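Local coordinates for protein malate dehydrogenase (Picrophilus torridus, PDB 4BGV) that probably catalyses the reversible, NAD-dependent oxidation of (S)-malate to oxaloacetate in the tricarboxylic acid cycle, at residues Ser264-Val269 with Ile288-Phe293; Ala256-Gly261 with Val269-Ile274. All blocks are in the same frame, centred on the assembly; numbering follows the deposited sequence.

Contact 1. Residues Ser264-Val269 with Ile288-Phe293; sequences SKTYLV and IYDLKF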
# COMPACT_ATOMS: atom_id res chain seq x y z
N SER A 264 -12.85 -35.53 -12.33
CA SER A 264 -13.19 -36.63 -11.43
C SER A 264 -12.23 -37.80 -11.62
O SER A 264 -11.96 -38.55 -10.67
CB SER A 264 -14.63 -37.09 -11.64
OG SER A 264 -15.53 -36.07 -11.25
N LYS A 265 -11.73 -37.96 -12.83
CA LYS A 265 -10.77 -39.03 -13.10
C LYS A 265 -9.47 -38.81 -12.32
O LYS A 265 -8.81 -39.77 -11.92
CB LYS A 265 -10.50 -39.15 -14.61
CG LYS A 265 -11.78 -39.39 -15.40
CD LYS A 265 -11.56 -39.27 -16.91
CE LYS A 265 -11.00 -40.55 -17.50
NZ LYS A 265 -10.95 -40.51 -18.99
N THR A 266 -9.11 -37.55 -12.10
CA THR A 266 -7.92 -37.19 -11.33
C THR A 266 -8.14 -37.19 -9.82
O THR A 266 -7.31 -37.71 -9.05
CB THR A 266 -7.40 -35.79 -11.75
OG1 THR A 266 -6.85 -35.86 -13.07
CG2 THR A 266 -6.33 -35.29 -10.77
N TYR A 267 -9.25 -36.61 -9.38
CA TYR A 267 -9.47 -36.42 -7.94
C TYR A 267 -10.38 -37.45 -7.29
O TYR A 267 -10.62 -37.38 -6.09
CB TYR A 267 -9.92 -34.98 -7.65
CG TYR A 267 -8.82 -33.99 -7.95
CD1 TYR A 267 -7.68 -33.95 -7.16
CD2 TYR A 267 -8.90 -33.13 -9.06
CE1 TYR A 267 -6.65 -33.06 -7.44
CE2 TYR A 267 -7.87 -32.23 -9.34
CZ TYR A 267 -6.75 -32.20 -8.53
OH TYR A 267 -5.71 -31.33 -8.80
N LEU A 268 -10.89 -38.39 -8.08
CA LEU A 268 -11.58 -39.58 -7.56
C LEU A 268 -12.83 -39.26 -6.76
O LEU A 268 -13.26 -40.04 -5.91
CB LEU A 268 -10.62 -40.42 -6.71
CG LEU A 268 -9.22 -40.62 -7.30
CD1 LEU A 268 -8.38 -41.50 -6.39
CD2 LEU A 268 -9.30 -41.20 -8.69
N VAL A 269 -13.40 -38.09 -7.02
CA VAL A 269 -14.71 -37.73 -6.49
C VAL A 269 -15.52 -37.17 -7.62
O VAL A 269 -14.97 -36.62 -8.58
CB VAL A 269 -14.65 -36.65 -5.39
CG1 VAL A 269 -14.11 -37.22 -4.10
CG2 VAL A 269 -13.81 -35.45 -5.85
N ILE A 288 -9.50 -25.72 -12.99
CA ILE A 288 -9.02 -26.62 -11.96
C ILE A 288 -7.77 -27.29 -12.50
O ILE A 288 -7.79 -27.89 -13.58
CB ILE A 288 -10.06 -27.69 -11.63
CG1 ILE A 288 -11.23 -27.06 -10.85
CG2 ILE A 288 -9.43 -28.79 -10.78
CD1 ILE A 288 -12.43 -27.97 -10.69
N TYR A 289 -6.67 -27.20 -11.77
CA TYR A 289 -5.46 -27.87 -12.22
C TYR A 289 -5.48 -29.34 -11.78
O TYR A 289 -5.80 -29.64 -10.63
CB TYR A 289 -4.23 -27.16 -11.68
CG TYR A 289 -4.12 -25.74 -12.23
CD1 TYR A 289 -4.76 -24.68 -11.61
CD2 TYR A 289 -3.43 -25.50 -13.41
CE1 TYR A 289 -4.68 -23.38 -12.13
CE2 TYR A 289 -3.34 -24.21 -13.94
CZ TYR A 289 -3.97 -23.16 -13.28
OH TYR A 289 -3.88 -21.90 -13.81
N ASP A 290 -5.19 -30.24 -12.71
CA ASP A 290 -5.16 -31.66 -12.38
C ASP A 290 -3.74 -32.07 -12.01
O ASP A 290 -2.85 -32.05 -12.84
CB ASP A 290 -5.66 -32.50 -13.56
CG ASP A 290 -7.11 -32.25 -13.87
OD1 ASP A 290 -7.91 -32.06 -12.91
OD2 ASP A 290 -7.46 -32.22 -15.06
N LEU A 291 -3.54 -32.45 -10.76
CA LEU A 291 -2.22 -32.85 -10.27
C LEU A 291 -1.90 -34.31 -10.56
O LEU A 291 -2.80 -35.14 -10.66
CB LEU A 291 -2.13 -32.61 -8.76
CG LEU A 291 -2.36 -31.19 -8.28
CD1 LEU A 291 -2.39 -31.16 -6.76
CD2 LEU A 291 -1.29 -30.26 -8.82
N LYS A 292 -0.61 -34.60 -10.66
CA LYS A 292 -0.11 -35.96 -10.65
C LYS A 292 0.29 -36.28 -9.21
O LYS A 292 1.11 -35.57 -8.63
CB LYS A 292 1.12 -36.09 -11.54
CG LYS A 292 0.97 -35.49 -12.93
CD LYS A 292 2.13 -35.95 -13.82
CE LYS A 292 2.57 -34.87 -14.79
NZ LYS A 292 3.92 -34.36 -14.43
N PHE A 293 -0.27 -37.34 -8.64
CA PHE A 293 0.05 -37.72 -7.27
C PHE A 293 1.16 -38.76 -7.24
O PHE A 293 1.14 -39.71 -8.03
CB PHE A 293 -1.18 -38.34 -6.57
CG PHE A 293 -2.35 -37.40 -6.40
CD1 PHE A 293 -3.23 -37.16 -7.45
CD2 PHE A 293 -2.59 -36.78 -5.18
CE1 PHE A 293 -4.32 -36.31 -7.27
CE2 PHE A 293 -3.69 -35.93 -5.01
CZ PHE A 293 -4.55 -35.70 -6.05
O HOH W 1 -3.77 -36.18 -13.12
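In the C-terminal domain, the short helix 262-267 rests on the loop that runs from strand 284-288 to helix 295-321, and Y267, the last helical residue, reaches that loop at Y289 and L291. The phenol oxygen is gripped twice. Y267 OH donates to Y289 O at 2.5 Å, a very short bond, and that carbonyl lies at the ring edge, near its plane. In return L291 N donates to Y267 OH at 3.1 Å, with an N-H...O angle of 148°. CG of L291 packs against the same oxygen.

The Y267 ring meets mainly apolar groups. F293 CZ approaches Y267 CE1 at 3.6 Å, the two ring planes 83° apart. I288 CG2 touches Y267 CE2. T266 CG2 stands over the centre of the Y267 ring; it is anti to its own backbone N (chi1 of OG1 -70°) and also meets L291 O at 3.5 Å. Water 1 joins T266 OG1 to L291 O. The exception is D290: its OD1 lies 3.6 Å from Y267 CE2 but is hydrogen-bonded to H263. W301 of helix 295-321 meets the rings of Y267 and F293.

A phenylalanine in place of Y267 would probably leave Y289 O and L291 N without this partner and hold the loop less firmly. This is tertiary packing of a helix end on the strand-to-helix connection before helix 295-321 in the LDH/MDH C-terminal domain.

Contact 2. Residues Ala256-Gly261 with Val269-Ile274; sequences AAYITG and VNNLFI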
# COMPACT_ATOMS: atom_id res chain seq x y z
N ALA A 256 -11.74 -25.16 -1.83
CA ALA A 256 -12.76 -26.18 -2.03
C ALA A 256 -13.53 -25.84 -3.30
O ALA A 256 -14.08 -24.74 -3.44
CB ALA A 256 -13.69 -26.26 -0.84
N ALA A 257 -13.53 -26.76 -4.25
CA ALA A 257 -14.19 -26.49 -5.52
C ALA A 257 -14.94 -27.72 -6.01
O ALA A 257 -14.59 -28.84 -5.64
CB ALA A 257 -13.19 -26.02 -6.58
N TYR A 258 -15.94 -27.49 -6.85
CA TYR A 258 -16.79 -28.56 -7.35
C TYR A 258 -16.08 -29.37 -8.42
O TYR A 258 -15.63 -28.81 -9.42
CB TYR A 258 -18.05 -27.93 -7.94
CG TYR A 258 -19.18 -28.89 -8.21
CD1 TYR A 258 -19.82 -29.55 -7.17
CD2 TYR A 258 -19.63 -29.11 -9.51
CE1 TYR A 258 -20.88 -30.41 -7.42
CE2 TYR A 258 -20.70 -29.95 -9.75
CZ TYR A 258 -21.30 -30.61 -8.71
OH TYR A 258 -22.35 -31.47 -8.96
N ILE A 259 -15.98 -30.68 -8.21
CA ILE A 259 -15.24 -31.58 -9.10
C ILE A 259 -16.21 -32.37 -9.99
O ILE A 259 -17.10 -33.06 -9.48
CB ILE A 259 -14.41 -32.60 -8.28
CG1 ILE A 259 -13.61 -31.88 -7.19
CG2 ILE A 259 -13.49 -33.44 -9.20
CD1 ILE A 259 -12.53 -30.91 -7.72
N THR A 260 -16.06 -32.23 -11.31
CA THR A 260 -16.89 -32.96 -12.27
C THR A 260 -16.13 -33.29 -13.53
O THR A 260 -15.00 -32.84 -13.71
CB THR A 260 -18.10 -32.15 -12.77
OG1 THR A 260 -17.65 -30.89 -13.30
CG2 THR A 260 -19.07 -31.93 -11.67
N GLY A 261 -16.75 -34.07 -14.40
CA GLY A 261 -16.21 -34.34 -15.73
C GLY A 261 -14.83 -34.95 -15.66
O GLY A 261 -14.60 -35.87 -14.87
N VAL A 269 -13.40 -38.09 -7.02
CA VAL A 269 -14.71 -37.73 -6.49
C VAL A 269 -15.52 -37.17 -7.62
O VAL A 269 -14.97 -36.62 -8.58
CB VAL A 269 -14.65 -36.65 -5.39
CG1 VAL A 269 -14.11 -37.22 -4.10
CG2 VAL A 269 -13.81 -35.45 -5.85
N ASN A 270 -16.84 -37.30 -7.52
CA ASN A 270 -17.70 -36.70 -8.52
C ASN A 270 -18.87 -35.95 -7.91
O ASN A 270 -19.56 -36.47 -7.02
CB ASN A 270 -18.18 -37.75 -9.52
CG ASN A 270 -18.91 -37.15 -10.69
OD1 ASN A 270 -18.35 -36.37 -11.47
ND2 ASN A 270 -20.19 -37.51 -10.85
N ASN A 271 -19.10 -34.75 -8.41
CA ASN A 271 -20.19 -33.89 -7.97
C ASN A 271 -20.15 -33.56 -6.49
O ASN A 271 -21.19 -33.53 -5.83
CB ASN A 271 -21.53 -34.50 -8.33
CG ASN A 271 -21.60 -34.91 -9.77
OD1 ASN A 271 -22.02 -36.02 -10.10
ND2 ASN A 271 -21.17 -34.02 -10.65
N LEU A 272 -18.94 -33.34 -5.98
CA LEU A 272 -18.70 -32.92 -4.60
C LEU A 272 -17.69 -31.78 -4.62
O LEU A 272 -17.00 -31.58 -5.63
CB LEU A 272 -18.12 -34.07 -3.77
CG LEU A 272 -19.02 -35.28 -3.57
CD1 LEU A 272 -18.39 -36.25 -2.60
CD2 LEU A 272 -20.37 -34.82 -3.07
N PHE A 273 -17.62 -31.02 -3.52
CA PHE A 273 -16.57 -30.01 -3.34
C PHE A 273 -15.39 -30.58 -2.55
O PHE A 273 -15.59 -31.25 -1.54
CB PHE A 273 -17.12 -28.80 -2.58
CG PHE A 273 -17.99 -27.89 -3.40
CD1 PHE A 273 -19.29 -28.26 -3.73
CD2 PHE A 273 -17.53 -26.63 -3.79
CE1 PHE A 273 -20.11 -27.41 -4.46
CE2 PHE A 273 -18.35 -25.77 -4.52
CZ PHE A 273 -19.64 -26.17 -4.86
N ILE A 274 -14.16 -30.31 -3.00
CA ILE A 274 -12.98 -30.70 -2.24
C ILE A 274 -11.83 -29.75 -2.59
O ILE A 274 -11.84 -29.13 -3.65
CB ILE A 274 -12.61 -32.20 -2.49
CG1 ILE A 274 -11.64 -32.73 -1.42
CG2 ILE A 274 -12.08 -32.41 -3.91
CD1 ILE A 274 -11.61 -34.28 -1.35
O HOH W 2 -19.09 -35.75 -14.29
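Segments 256-261 and 269-274, on strands 251-259 and 272-281, pair antiparallel, the axes of their strand parts 4.1 Å apart at closest approach and their directions 143° apart. A257 and I274 form a hydrogen-bonded pair: A257 N donates to I274 O at 3.0 Å, and I274 N donates back to A257 O. Y258 and F273 are the non-hydrogen-bonded pair that follows. Beyond it, I259 N donates to L272 O at 2.9 Å, and N271 N donates to I259 O at 2.8 Å.

Y258 and F273 lie on one face of the sheet. Y258 CB sits over the F273 ring, 4.0 Å from its centroid, in a CH-pi contact. CG of Y258 is anti to its backbone N (chi1 -167°). Y258 CD1 lies 3.5 Å from F273 CE1. At the far end of the ring, N271 ND2 makes a weak bond to Y258 OH.

I259 and I274 lie on the other face. I259 CG1 touches I274 CG2 at 3.7 Å, while I259 CB meets V269 CG2 at 3.8 Å. At the G261 end, water 2 links G261 N to N270 OD1, which probably also bonds S264 OG.

The A257 N to I274 O and I259 N to L272 O bonds are both near straight, at 167°, and tie the strands through their backbones. The aromatic pair faces Y135 of helix 127-138, and V269 and I274 face V305, V308 and W301 of helix 295-321, so apolar contacts join each face to a helix.

Overall arrangement
Contacts 1 and 2 lie 10 Å apart, centre to centre, and share V269. Along the chain the order is 256-261, 264-269, 269-274, 288-293, so the segments of the two contacts alternate. They also touch directly: S264 OG lies 2.8 Å from N270 OD1, a probable hydrogen bond, and I288 CD1 packs on Y258 O at 3.5 Å. Helix 295-321 meets both, with W301 against Y267 in contact 1 and I274 in contact 2. Contact 2 is nearer the probable catalytic site: the A256 side chain is about 9 Å from that of H180, the likely proton acceptor. Contact 1 lies away from the active site and the substrate- and NAD-binding residues; its loop reaches the second subunit.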